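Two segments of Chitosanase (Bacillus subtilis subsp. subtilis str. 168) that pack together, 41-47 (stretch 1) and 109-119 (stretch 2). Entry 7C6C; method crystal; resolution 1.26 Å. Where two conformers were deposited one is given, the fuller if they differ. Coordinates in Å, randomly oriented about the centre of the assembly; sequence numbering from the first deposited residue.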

# COMPACT_ATOMS: atom_id res chain seq x y z
N CYS A 41 -9.68 -4.36 -1.57
CA CYS A 41 -10.74 -3.37 -1.49
C CYS A 41 -10.22 -1.96 -1.23
O CYS A 41 -9.35 -1.75 -0.39
CB CYS A 41 -11.68 -3.72 -0.33
SG CYS A 41 -12.26 -5.43 -0.27
N GLY A 42 -10.83 -0.99 -1.91
CA GLY A 42 -10.64 0.40 -1.52
C GLY A 42 -9.23 0.95 -1.74
O GLY A 42 -8.41 0.39 -2.47
N ARG A 43 -8.98 2.08 -1.07
CA ARG A 43 -7.82 2.90 -1.42
C ARG A 43 -6.50 2.19 -1.16
O ARG A 43 -5.54 2.41 -1.89
CB ARG A 43 -7.86 4.24 -0.68
CG ARG A 43 -7.84 4.17 0.84
CD ARG A 43 -7.49 5.50 1.49
NE ARG A 43 -6.11 5.87 1.20
CZ ARG A 43 -5.60 7.08 1.38
NH1 ARG A 43 -6.36 8.05 1.88
NH2 ARG A 43 -4.34 7.33 1.06
N ALA A 44 -6.43 1.36 -0.12
CA ALA A 44 -5.19 0.71 0.26
C ALA A 44 -5.13 -0.74 -0.19
O ALA A 44 -4.19 -1.45 0.20
CB ALA A 44 -4.99 0.80 1.77
N GLY A 45 -6.10 -1.20 -0.96
CA GLY A 45 -6.17 -2.63 -1.18
C GLY A 45 -6.31 -3.39 0.12
O GLY A 45 -5.61 -4.38 0.34
N PHE A 46 -7.18 -2.91 1.00
CA PHE A 46 -7.50 -3.64 2.22
C PHE A 46 -8.04 -5.02 1.85
O PHE A 46 -8.92 -5.13 0.99
CB PHE A 46 -8.60 -2.90 2.99
CG PHE A 46 -8.34 -1.42 3.25
CD1 PHE A 46 -7.54 -1.01 4.30
CD2 PHE A 46 -9.01 -0.45 2.50
CE1 PHE A 46 -7.37 0.34 4.56
CE2 PHE A 46 -8.83 0.89 2.77
CZ PHE A 46 -8.01 1.28 3.80
N THR A 47 -7.57 -6.07 2.50
CA THR A 47 -7.97 -7.41 2.10
C THR A 47 -8.78 -8.12 3.17
O THR A 47 -8.66 -7.84 4.37
CB THR A 47 -6.76 -8.27 1.69
OG1 THR A 47 -5.82 -8.32 2.78
CG2 THR A 47 -6.08 -7.71 0.45
N ALA A 109 -13.70 6.44 6.90
CA ALA A 109 -13.30 5.22 7.59
C ALA A 109 -12.08 4.60 6.92
O ALA A 109 -11.13 4.17 7.60
CB ALA A 109 -14.45 4.21 7.62
N GLN A 110 -12.07 4.56 5.59
CA GLN A 110 -10.89 4.09 4.87
C GLN A 110 -9.67 4.96 5.16
O GLN A 110 -8.56 4.44 5.34
CB GLN A 110 -11.15 4.04 3.37
CG GLN A 110 -12.12 2.95 2.95
CD GLN A 110 -12.14 2.78 1.45
OE1 GLN A 110 -11.09 2.73 0.81
NE2 GLN A 110 -13.33 2.71 0.87
N ASP A 111 -9.85 6.28 5.19
CA ASP A 111 -8.73 7.16 5.48
C ASP A 111 -8.18 6.90 6.88
O ASP A 111 -6.96 6.93 7.09
CB ASP A 111 -9.15 8.63 5.36
CG ASP A 111 -9.42 9.06 3.94
OD1 ASP A 111 -9.01 8.35 2.99
OD2 ASP A 111 -10.03 10.14 3.77
N LYS A 112 -9.07 6.66 7.84
CA LYS A 112 -8.61 6.43 9.21
C LYS A 112 -7.82 5.13 9.31
O LYS A 112 -6.75 5.10 9.93
CB LYS A 112 -9.80 6.41 10.17
CG LYS A 112 -9.40 6.09 11.59
CD LYS A 112 -10.55 6.29 12.58
CE LYS A 112 -10.70 5.09 13.52
NZ LYS A 112 -11.29 5.47 14.83
N VAL A 113 -8.32 4.05 8.72
CA VAL A 113 -7.60 2.78 8.78
C VAL A 113 -6.29 2.88 8.01
O VAL A 113 -5.24 2.40 8.48
CB VAL A 113 -8.50 1.62 8.29
CG1 VAL A 113 -7.73 0.31 8.28
CG2 VAL A 113 -9.71 1.51 9.19
N ASN A 114 -6.30 3.54 6.85
CA ASN A 114 -5.06 3.74 6.11
C ASN A 114 -4.04 4.50 6.94
O ASN A 114 -2.85 4.17 6.94
CB ASN A 114 -5.34 4.49 4.81
CG ASN A 114 -4.07 4.79 4.06
OD1 ASN A 114 -3.45 3.87 3.51
ND2 ASN A 114 -3.64 6.05 4.05
N ASP A 115 -4.50 5.53 7.66
CA ASP A 115 -3.57 6.32 8.46
C ASP A 115 -2.96 5.48 9.56
O ASP A 115 -1.75 5.52 9.81
CB ASP A 115 -4.31 7.53 9.03
CG ASP A 115 -3.40 8.46 9.79
OD1 ASP A 115 -2.48 9.02 9.16
OD2 ASP A 115 -3.60 8.63 11.01
N HIS A 116 -3.79 4.68 10.23
CA HIS A 116 -3.34 3.92 11.39
C HIS A 116 -2.50 2.72 10.99
O HIS A 116 -1.52 2.40 11.68
CB HIS A 116 -4.57 3.46 12.18
CG HIS A 116 -4.24 2.68 13.41
ND1 HIS A 116 -3.55 3.22 14.48
CD2 HIS A 116 -4.51 1.40 13.75
CE1 HIS A 116 -3.42 2.31 15.42
NE2 HIS A 116 -3.98 1.19 15.00
N LEU A 117 -2.85 2.03 9.91
CA LEU A 117 -2.16 0.80 9.53
C LEU A 117 -0.99 1.03 8.60
O LEU A 117 -0.04 0.23 8.61
CB LEU A 117 -3.12 -0.17 8.84
CG LEU A 117 -4.27 -0.74 9.67
CD1 LEU A 117 -4.95 -1.86 8.90
CD2 LEU A 117 -3.80 -1.23 11.03
N TYR A 118 -1.02 2.07 7.77
CA TYR A 118 -0.03 2.22 6.71
C TYR A 118 0.76 3.52 6.80
O TYR A 118 1.98 3.48 6.91
CB TYR A 118 -0.66 2.02 5.32
CG TYR A 118 -1.64 0.85 5.24
CD1 TYR A 118 -1.25 -0.44 5.59
CD2 TYR A 118 -2.94 1.05 4.82
CE1 TYR A 118 -2.15 -1.50 5.53
CE2 TYR A 118 -3.84 0.00 4.76
CZ TYR A 118 -3.45 -1.27 5.11
OH TYR A 118 -4.36 -2.29 5.03
N TYR A 119 0.10 4.68 6.78
CA TYR A 119 0.86 5.92 6.73
C TYR A 119 1.69 6.13 7.99
O TYR A 119 2.90 6.37 7.90
CB TYR A 119 -0.04 7.12 6.47
CG TYR A 119 0.75 8.41 6.42
CD1 TYR A 119 1.67 8.65 5.41
CD2 TYR A 119 0.59 9.39 7.40
CE1 TYR A 119 2.41 9.82 5.37
CE2 TYR A 119 1.32 10.57 7.36
CZ TYR A 119 2.22 10.78 6.34
OH TYR A 119 2.96 11.94 6.28
O HOH W 1 -4.14 3.85 0.84
O HOH W 2 -3.28 -3.22 2.37

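Stretch 1 is a tight hairpin laid against one flank of the stretch 2 helix. Two weak backbone hydrogen bonds between Cys 41 and Phe 46 close it, and a type I turn from Gly 42 to Gly 45 forms its tip. At Gly 42, positive phi favours glycine, and an ideal CB would lie 2.3 Å from Gln 110 OE1, a clash.

That same oxygen accepts a nearly straight hydrogen bond from the backbone of Arg 43 (N to Gln 110 OE1, 2.9 Å), so the helix side chain anchors the turn directly. The Arg 43 side chain then extends across the helix direction, and NH1 forms a salt bridge with Asp 111 OD1 at 2.9 Å, near the guanidinium plane. Asn 114 ND2 lies over one guanidinium face; because it and Arg 43 NH2 are both donors, their 3.3 Å approach is no hydrogen bond. Instead, water 1 links the two residues, accepting from Arg 43 NE and donating to Asn 114 OD1, each at 2.8 Å.

Ala 44 CB packs tightly against Tyr 118 CE2 (3.3 Å), while water 2 donates to Ala 44 O and bonds weakly with Tyr 118 OH. Finally, the Phe 46 ring reaches the helix, its CE1 meeting Val 113 CG1 at 3.7 Å and Tyr 118 CE2 at 3.6 Å; the two aromatic rings meet obliquely, their planes at 37°.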